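Local atomic coordinates of imelysin (PDB entry 3OYV), a protein that probably takes part in bacterial iron uptake as an imelysin-like outer-membrane protein thought to bind metal. Residues A[95-100]-A[110-115]; A[117-122]-A[182-187]. One frame throughout, in Å; residues are numbered along the deposited sequence. Where two conformers were deposited one is given.

The two contacts follow each other along the chain, without nesting or crossing. Contact 1 closes a short loop: after helix 71-102 and helix 106-111, the segment 110-115 folds back on 95-100 across nine residues. The chain then runs on to helix 121-137. Contact 2 closes a longer loop of 59 residues, mostly helical. The contact centres lie about 9 Å apart. Ser115 O and His120 N, 3.0 Å apart, probably form a hydrogen bond between them. Val113 of contact 1 also touches Phe182 of contact 2. Contact 1 ties 110-115 to the end of helix 71-102. Contact 2 ties the start of helix 121-137 to the 182-187 loop, whose Ile186 also packs on Pro97 of helix 71-102.

Contact 1 of 2, residues A[95-100]-A[110-115]; sequences GDPYNL and LYAVES
Pro97 and Val113 meet at about a right angle. One methyl of the valine, CG2, rests on the proline ring, with Pro97 CB 3.8 Å and Pro97 CG 3.9 Å from Val113 CG2. Two ring carbons therefore share one methyl. Val113 has CG1 anti to its backbone N (chi1 176°), which leaves CG2 beside that N and turned to the helix.

The same ring also meets Ala112, the residue before Val113. Pro97 CG lies 4.2 Å from Ala112 CB. The alanine methyl points toward the helix and has a second neighbour one turn on, where Leu100 CD1 comes within 4.1 Å of Ala112 CB. Here the touch is methyl to methyl, made by one branch of the leucine. Pro97 and Leu100 are three residues apart on the helix, so they present a single apolar strip. Ala112 sits against both.

The proline nitrogen makes no bond to the preceding turn, and helix 71-102 is kinked there. Regular bonding continues past it, with Leu100 N giving a hydrogen bond to Asp96 O at 3.0 Å. Two main-chain oxygens of 110-115 find partners elsewhere: Ala112 O accepts from Trp305 NE1 and Leu110 O from Arg183 NE. Beyond the contact, Glu114 OE2 bonds to Lys93 NZ.

No hydrogen bond joins 95-100 to 110-115. The return of the chain beside its own helix thus rests here on the fit of small apolar groups, while Leu110 O and Ala112 O bond to other parts of the fold.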
ATOM      1  N   GLY A  95      -5.952   6.418 -13.598  1.00 13.68           N
ATOM      2  CA  GLY A  95      -7.008   7.145 -14.276  1.00 13.91           C
ATOM      3  C   GLY A  95      -7.102   8.624 -13.986  1.00 14.39           C
ATOM      4  O   GLY A  95      -7.405   9.424 -14.886  1.00 14.16           O
ATOM      5  N   ASP A  96      -6.893   9.023 -12.741  1.00 13.60           N
ATOM      6  CA  ASP A  96      -6.987  10.453 -12.424  1.00 14.54           C
ATOM      7  C   ASP A  96      -5.921  11.267 -13.157  1.00 14.08           C
ATOM      8  O   ASP A  96      -6.249  12.253 -13.830  1.00 14.78           O
ATOM      9  CB  ASP A  96      -7.006  10.716 -10.921  1.00 14.15           C
ATOM     10  CG  ASP A  96      -8.300  10.302 -10.271  1.00 20.64           C
ATOM     11  OD1 ASP A  96      -9.311  10.114 -10.983  1.00 22.89           O
ATOM     12  OD2 ASP A  96      -8.309  10.200  -9.016  1.00 24.14           O
ATOM     13  N   PRO A  97      -4.641  10.881 -13.041  1.00 12.62           N
ATOM     14  CA  PRO A  97      -3.658  11.612 -13.850  1.00 12.97           C
ATOM     15  C   PRO A  97      -3.954  11.564 -15.357  1.00 12.05           C
ATOM     16  O   PRO A  97      -3.797  12.569 -16.061  1.00 12.40           O
ATOM     17  CB  PRO A  97      -2.324  10.957 -13.459  1.00 13.58           C
ATOM     18  CG  PRO A  97      -2.579  10.378 -12.131  1.00 14.86           C
ATOM     19  CD  PRO A  97      -3.991   9.936 -12.111  1.00 14.24           C
ATOM     20  N   TYR A  98      -4.354  10.405 -15.859  1.00 11.89           N
ATOM     21  CA  TYR A  98      -4.664  10.287 -17.282  1.00 11.66           C
ATOM     22  C   TYR A  98      -5.777  11.242 -17.708  1.00 10.83           C
ATOM     23  O   TYR A  98      -5.620  11.978 -18.688  1.00 12.50           O
ATOM     24  CB  TYR A  98      -5.048   8.813 -17.607  1.00 13.00           C
ATOM     25  CG  TYR A  98      -5.396   8.644 -19.062  1.00 12.37           C
ATOM     26  CD1 TYR A  98      -4.389   8.487 -20.026  1.00 12.10           C
ATOM     27  CD2 TYR A  98      -6.740   8.683 -19.506  1.00 11.92           C
ATOM     28  CE1 TYR A  98      -4.689   8.400 -21.388  1.00 13.86           C
ATOM     29  CE2 TYR A  98      -7.039   8.593 -20.864  1.00 14.27           C
ATOM     30  CZ  TYR A  98      -6.025   8.441 -21.788  1.00 13.97           C
ATOM     31  OH  TYR A  98      -6.313   8.341 -23.133  1.00 18.74           O
ATOM     32  N   ASN A  99      -6.874  11.277 -16.970  1.00 12.64           N
ATOM     33  CA  ASN A  99      -7.991  12.139 -17.384  1.00 12.13           C
ATOM     34  C   ASN A  99      -7.632  13.622 -17.248  1.00 13.08           C
ATOM     35  O   ASN A  99      -7.976  14.429 -18.117  1.00 14.15           O
ATOM     36  CB  ASN A  99      -9.243  11.802 -16.603  1.00 13.32           C
ATOM     37  CG  ASN A  99      -9.808  10.475 -17.005  1.00 15.33           C
ATOM     38  OD1 ASN A  99      -9.679  10.056 -18.152  1.00 18.80           O
ATOM     39  ND2 ASN A  99     -10.415   9.792 -16.052  1.00 20.33           N
ATOM     40  N   LEU A 100      -6.924  13.997 -16.179  1.00 12.48           N
ATOM     41  CA  LEU A 100      -6.412  15.377 -16.094  1.00 11.89           C
ATOM     42  C   LEU A 100      -5.562  15.731 -17.330  1.00 11.67           C
ATOM     43  O   LEU A 100      -5.724  16.808 -17.932  1.00 12.86           O
ATOM     44  CB  LEU A 100      -5.549  15.553 -14.835  1.00 12.54           C
ATOM     45  CG  LEU A 100      -6.259  15.666 -13.509  1.00 14.58           C
ATOM     46  CD1 LEU A 100      -5.303  15.465 -12.313  1.00 14.61           C
ATOM     47  CD2 LEU A 100      -7.042  17.001 -13.405  1.00 17.25           C
ATOM     48  N   LEU A 110       0.809  15.568 -13.876  1.00 11.00           N
ATOM     49  CA  LEU A 110       2.134  15.121 -13.512  1.00 12.38           C
ATOM     50  C   LEU A 110       2.307  15.068 -11.991  1.00 13.42           C
ATOM     51  O   LEU A 110       2.899  14.118 -11.443  1.00 15.59           O
ATOM     52  CB  LEU A 110       3.226  16.004 -14.141  1.00 12.96           C
ATOM     53  CG  LEU A 110       3.838  15.458 -15.454  1.00 18.77           C
ATOM     54  CD1 LEU A 110       2.845  15.238 -16.562  1.00 16.60           C
ATOM     55  CD2 LEU A 110       4.992  16.357 -15.937  1.00 21.78           C
ATOM     56  N   TYR A 111       1.793  16.076 -11.305  1.00 13.62           N
ATOM     57  CA  TYR A 111       1.959  16.174  -9.852  1.00 12.82           C
ATOM     58  C   TYR A 111       0.935  15.379  -9.066  1.00 14.38           C
ATOM     59  O   TYR A 111       1.041  15.286  -7.840  1.00 15.64           O
ATOM     60  CB  TYR A 111       2.030  17.645  -9.417  1.00 14.65           C
ATOM     61  CG  TYR A 111       3.316  18.287  -9.882  1.00 15.48           C
ATOM     62  CD1 TYR A 111       4.473  18.152  -9.144  1.00 16.16           C
ATOM     63  CD2 TYR A 111       3.387  19.005 -11.068  1.00 16.51           C
ATOM     64  CE1 TYR A 111       5.670  18.706  -9.581  1.00 16.97           C
ATOM     65  CE2 TYR A 111       4.575  19.567 -11.521  1.00 18.69           C
ATOM     66  CZ  TYR A 111       5.716  19.415 -10.772  1.00 19.50           C
ATOM     67  OH  TYR A 111       6.903  19.949 -11.195  1.00 22.94           O
ATOM     68  N   ALA A 112      -0.016  14.754  -9.768  1.00 12.46           N
ATOM     69  CA  ALA A 112      -1.026  13.901  -9.142  1.00 12.35           C
ATOM     70  C   ALA A 112      -0.595  12.436  -9.000  1.00 11.41           C
ATOM     71  O   ALA A 112      -1.312  11.663  -8.392  1.00 12.60           O
ATOM     72  CB  ALA A 112      -2.344  13.969  -9.945  1.00 12.55           C
ATOM     73  N   VAL A 113       0.507  12.060  -9.652  1.00 11.44           N
ATOM     74  CA  VAL A 113       0.910  10.651  -9.735  1.00 11.86           C
ATOM     75  C   VAL A 113       1.474  10.126  -8.396  1.00 10.38           C
ATOM     76  O   VAL A 113       2.572  10.511  -7.972  1.00 11.89           O
ATOM     77  CB  VAL A 113       1.932  10.450 -10.861  1.00 12.33           C
ATOM     78  CG1 VAL A 113       2.465   8.993 -10.908  1.00 12.57           C
ATOM     79  CG2 VAL A 113       1.296  10.807 -12.240  1.00 13.27           C
ATOM     80  N   GLU A 114       0.752   9.202  -7.769  1.00  9.81           N
ATOM     81  CA  GLU A 114       1.188   8.583  -6.528  0.60 10.46           C
ATOM     82  C   GLU A 114       2.494   7.817  -6.730  1.00 10.24           C
ATOM     83  O   GLU A 114       2.602   6.981  -7.619  1.00 10.80           O
ATOM     84  CB  GLU A 114       0.100   7.623  -6.026  0.60 11.33           C
ATOM     85  CG  GLU A 114       0.548   6.685  -4.885  0.60 13.21           C
ATOM     86  CD  GLU A 114      -0.437   5.552  -4.617  0.60 13.15           C
ATOM     87  OE1 GLU A 114      -1.652   5.820  -4.586  0.60 17.92           O
ATOM     88  OE2 GLU A 114       0.002   4.383  -4.420  0.60 11.11           O
ATOM     89  N   SER A 115       3.485   8.102  -5.898  1.00  9.69           N
ATOM     90  CA  SER A 115       4.826   7.495  -5.911  1.00 10.36           C
ATOM     91  C   SER A 115       5.733   8.038  -7.034  1.00 10.64           C
ATOM     92  O   SER A 115       6.772   7.444  -7.356  1.00 10.86           O
ATOM     93  CB  SER A 115       4.811   5.969  -5.908  1.00 10.51           C
ATOM     94  OG  SER A 115       4.300   5.459  -4.697  1.00 12.16           O
TER

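Contact 2 of 2, residues A[117-122]-A[182-187]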
ATOM      1  N   TYR A 117       7.680  10.677  -6.802  1.00  9.99           N
ATOM      2  CA  TYR A 117       8.886  11.304  -6.328  1.00 10.04           C
ATOM      3  C   TYR A 117      10.061  10.363  -6.514  1.00 10.64           C
ATOM      4  O   TYR A 117      11.179  10.796  -6.783  1.00 10.66           O
ATOM      5  CB  TYR A 117       8.831  11.669  -4.858  1.00 10.63           C
ATOM      6  CG  TYR A 117       7.707  12.523  -4.362  1.00  9.84           C
ATOM      7  CD1 TYR A 117       7.250  13.633  -5.064  1.00 11.02           C
ATOM      8  CD2 TYR A 117       7.091  12.238  -3.169  1.00 10.41           C
ATOM      9  CE1 TYR A 117       6.242  14.417  -4.553  1.00 11.47           C
ATOM     10  CE2 TYR A 117       6.101  13.036  -2.633  1.00 11.44           C
ATOM     11  CZ  TYR A 117       5.661  14.122  -3.343  1.00 11.43           C
ATOM     12  OH  TYR A 117       4.649  14.887  -2.799  1.00 12.62           O
ATOM     13  N   SER A 118       9.797   9.062  -6.350  1.00 10.78           N
ATOM     14  CA  SER A 118      10.809   8.018  -6.449  1.00 11.11           C
ATOM     15  C   SER A 118      10.755   7.270  -7.792  1.00 11.08           C
ATOM     16  O   SER A 118      11.405   6.241  -7.971  1.00 11.76           O
ATOM     17  CB  SER A 118      10.626   7.035  -5.284  1.00 11.00           C
ATOM     18  OG  SER A 118       9.328   6.545  -5.269  1.00 11.23           O
ATOM     19  N   TRP A 119       9.931   7.762  -8.721  1.00 11.06           N
ATOM     20  CA  TRP A 119       9.656   7.088 -10.019  1.00 11.36           C
ATOM     21  C   TRP A 119       9.230   5.635  -9.802  1.00 11.93           C
ATOM     22  O   TRP A 119       9.610   4.713 -10.534  1.00 13.51           O
ATOM     23  CB  TRP A 119      10.862   7.172 -10.954  1.00 12.83           C
ATOM     24  CG  TRP A 119      11.082   8.487 -11.618  1.00 13.20           C
ATOM     25  CD1 TRP A 119      10.552   9.680 -11.275  1.00 14.35           C
ATOM     26  CD2 TRP A 119      11.911   8.726 -12.749  1.00 12.98           C
ATOM     27  NE1 TRP A 119      10.992  10.657 -12.115  1.00 15.10           N
ATOM     28  CE2 TRP A 119      11.822  10.094 -13.043  1.00 12.16           C
ATOM     29  CE3 TRP A 119      12.700   7.902 -13.571  1.00 16.55           C
ATOM     30  CZ2 TRP A 119      12.529  10.684 -14.119  1.00 15.06           C
ATOM     31  CZ3 TRP A 119      13.380   8.485 -14.664  1.00 18.16           C
ATOM     32  CH2 TRP A 119      13.282   9.862 -14.919  1.00 18.88           C
ATOM     33  N   HIS A 120       8.454   5.437  -8.757  1.00 11.46           N
ATOM     34  CA  HIS A 120       8.081   4.109  -8.268  1.00 11.00           C
ATOM     35  C   HIS A 120       6.626   3.734  -8.578  1.00 10.18           C
ATOM     36  O   HIS A 120       6.151   2.672  -8.179  1.00 10.87           O
ATOM     37  CB  HIS A 120       8.408   4.115  -6.753  1.00 11.54           C
ATOM     38  CG  HIS A 120       7.969   2.906  -6.006  1.00 11.65           C
ATOM     39  ND1 HIS A 120       8.556   1.671  -6.183  1.00 11.85           N
ATOM     40  CD2 HIS A 120       7.041   2.756  -5.041  1.00 14.00           C
ATOM     41  CE1 HIS A 120       7.959   0.797  -5.386  1.00 12.41           C
ATOM     42  NE2 HIS A 120       7.052   1.440  -4.663  1.00 13.27           N
ATOM     43  N   SER A 121       5.878   4.600  -9.259  1.00 10.57           N
ATOM     44  CA  SER A 121       4.435   4.355  -9.453  0.60 10.11           C
ATOM     45  C   SER A 121       4.151   3.012 -10.130  1.00  9.63           C
ATOM     46  O   SER A 121       3.276   2.290  -9.695  1.00 10.80           O
ATOM     47  CB  SER A 121       3.739   5.504 -10.228  0.60  9.32           C
ATOM     48  OG  SER A 121       4.201   5.640 -11.541  0.60  9.70           O
ATOM     49  N   ARG A 122       4.856   2.701 -11.222  1.00 10.60           N
ATOM     50  CA  ARG A 122       4.617   1.423 -11.889  1.00 10.16           C
ATOM     51  C   ARG A 122       4.746   0.249 -10.915  1.00  9.56           C
ATOM     52  O   ARG A 122       3.905  -0.623 -10.867  1.00 11.56           O
ATOM     53  CB  ARG A 122       5.579   1.221 -13.064  1.00 10.41           C
ATOM     54  CG  ARG A 122       5.233   2.059 -14.287  1.00 12.53           C
ATOM     55  CD  ARG A 122       6.385   2.185 -15.276  1.00 12.33           C
ATOM     56  NE  ARG A 122       6.828   0.871 -15.760  1.00 13.16           N
ATOM     57  CZ  ARG A 122       7.839   0.160 -15.274  1.00 15.90           C
ATOM     58  NH1 ARG A 122       8.613   0.615 -14.305  1.00 15.13           N
ATOM     59  NH2 ARG A 122       8.095  -1.058 -15.778  1.00 16.52           N
ATOM     60  N   PHE A 182       5.972   6.247 -15.278  1.00 11.44           N
ATOM     61  CA  PHE A 182       4.591   6.552 -15.653  1.00 11.73           C
ATOM     62  C   PHE A 182       4.378   8.060 -15.698  1.00 12.16           C
ATOM     63  O   PHE A 182       3.707   8.562 -16.597  1.00 12.06           O
ATOM     64  CB  PHE A 182       3.610   5.859 -14.680  1.00 11.58           C
ATOM     65  CG  PHE A 182       2.197   6.334 -14.752  1.00 10.92           C
ATOM     66  CD1 PHE A 182       1.509   6.441 -15.956  1.00 12.70           C
ATOM     67  CD2 PHE A 182       1.511   6.616 -13.569  1.00 10.16           C
ATOM     68  CE1 PHE A 182       0.192   6.868 -15.954  1.00 11.69           C
ATOM     69  CE2 PHE A 182       0.209   7.038 -13.567  1.00 12.31           C
ATOM     70  CZ  PHE A 182      -0.465   7.176 -14.769  1.00 12.33           C
ATOM     71  N   ARG A 183       4.926   8.804 -14.747  1.00 11.77           N
ATOM     72  CA  ARG A 183       4.668  10.238 -14.711  0.60 12.70           C
ATOM     73  C   ARG A 183       5.069  10.964 -15.998  1.00 13.37           C
ATOM     74  O   ARG A 183       4.482  11.995 -16.307  1.00 13.87           O
ATOM     75  CB  ARG A 183       5.348  10.870 -13.500  0.60 14.17           C
ATOM     76  CG  ARG A 183       5.128  12.364 -13.392  0.60 17.58           C
ATOM     77  CD  ARG A 183       5.982  12.909 -12.336  0.60 18.46           C
ATOM     78  NE  ARG A 183       5.797  14.327 -12.074  0.60 16.31           N
ATOM     79  CZ  ARG A 183       6.630  15.301 -12.459  0.60 17.46           C
ATOM     80  NH1 ARG A 183       7.678  15.065 -13.221  0.60 16.75           N
ATOM     81  NH2 ARG A 183       6.376  16.554 -12.105  0.60 17.83           N
ATOM     82  N   ASN A 184       6.037  10.428 -16.738  1.00 12.60           N
ATOM     83  CA  ASN A 184       6.470  11.046 -18.009  1.00 14.03           C
ATOM     84  C   ASN A 184       5.798  10.453 -19.235  1.00 13.13           C
ATOM     85  O   ASN A 184       6.119  10.842 -20.367  1.00 15.31           O
ATOM     86  CB  ASN A 184       7.994  10.956 -18.200  1.00 16.08           C
ATOM     87  CG  ASN A 184       8.765  11.839 -17.243  1.00 17.81           C
ATOM     88  OD1 ASN A 184       8.193  12.689 -16.608  1.00 18.50           O
ATOM     89  ND2 ASN A 184      10.084  11.615 -17.133  1.00 20.41           N
ATOM     90  N   HIS A 185       4.893   9.503 -19.016  1.00 12.74           N
ATOM     91  CA  HIS A 185       4.195   8.793 -20.097  1.00 12.99           C
ATOM     92  C   HIS A 185       2.704   8.627 -19.830  1.00 12.34           C
ATOM     93  O   HIS A 185       2.091   7.631 -20.223  1.00 13.05           O
ATOM     94  CB  HIS A 185       4.860   7.430 -20.299  1.00 13.41           C
ATOM     95  CG  HIS A 185       6.279   7.542 -20.692  1.00 14.04           C
ATOM     96  ND1 HIS A 185       7.325   7.480 -19.801  1.00 16.71           N
ATOM     97  CD2 HIS A 185       6.826   7.768 -21.904  1.00 15.43           C
ATOM     98  CE1 HIS A 185       8.458   7.672 -20.451  1.00 17.39           C
ATOM     99  NE2 HIS A 185       8.183   7.841 -21.727  1.00 21.44           N
ATOM    100  N   ILE A 186       2.111   9.619 -19.185  1.00 12.15           N
ATOM    101  CA  ILE A 186       0.729   9.533 -18.805  1.00 12.75           C
ATOM    102  C   ILE A 186      -0.202   9.299 -20.020  1.00 12.77           C
ATOM    103  O   ILE A 186      -0.984   8.374 -19.962  1.00 14.00           O
ATOM    104  CB  ILE A 186       0.288  10.734 -17.973  1.00 12.59           C
ATOM    105  CG1 ILE A 186       1.018  10.759 -16.616  1.00 12.00           C
ATOM    106  CG2 ILE A 186      -1.217  10.773 -17.812  1.00 14.16           C
ATOM    107  CD1 ILE A 186       0.817  12.043 -15.813  1.00 13.64           C
ATOM    108  N   PRO A 187      -0.046  10.022 -21.154  1.00 13.12           N
ATOM    109  CA  PRO A 187      -1.026   9.821 -22.234  1.00 13.55           C
ATOM    110  C   PRO A 187      -0.761   8.588 -23.087  1.00 15.35           C
ATOM    111  O   PRO A 187      -1.453   8.391 -24.069  1.00 17.42           O
ATOM    112  CB  PRO A 187      -0.920  11.121 -23.028  1.00 14.79           C
ATOM    113  CG  PRO A 187       0.508  11.567 -22.806  1.00 13.31           C
ATOM    114  CD  PRO A 187       0.753  11.237 -21.347  1.00 13.09           C
TER
HETATM  115  O   HOH W   1       6.929   4.740 -12.696  1.00 11.69           O
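Water 1 is held between the two segments by their main chains. It accepts from Phe182 N at 3.1 Å and from Arg122 N at 3.3 Å. Its link to Trp119 O is weak. Both N-H groups belong to first turns, one of helix 121-137 and one of the 3-10 segment from Phe182. Such groups lack a partner in a preceding turn, and the water supplies one. Within 182-187, His185 N bonds to Phe182 O at 2.9 Å.

Beside the water, Ser121 OG approaches Phe182 at the ring edge, in the plane of the ring. In the conformer given, one of two, Ser121 OG lies 3.5 Å from Phe182 CD2. Phe182 CB is nearer still to Ser121 OG, at 3.2 Å. The hydroxyl stands between its own backbone N and carbonyl carbon (chi1 65°), facing the phenylalanine. The ring itself continues to Ile94 and Val113.

Arg122 passes by with its aliphatic part, Arg122 CG lying 4.2 Å from Phe182 CB. The chain bends at chi3 (59°), and its guanidinium reaches the end of helix 158-177 and the loop after it. There NH2 bonds to Gln176 O and NH1 to Gln180 OE1. Gln180 NE2 also reaches Trp119 O, so one glutamine serves both residues.

Further along, Trp119 CZ2 lies 4.0 Å from Asn184 ND2. The indole and amide planes are 79° apart, nearly perpendicular, and the pair is not a stack.

The arrangement is a water bridge between the start of helix 121-137 and a 3-10 turn, in a mainly helical fold. It lies close to helix 343-351, which carries His345 and Glu348 of the GxHxxE motif characteristic of imelysins. Ser118 OG bonds to Glu348, placing 117-122 beside that probable functional site.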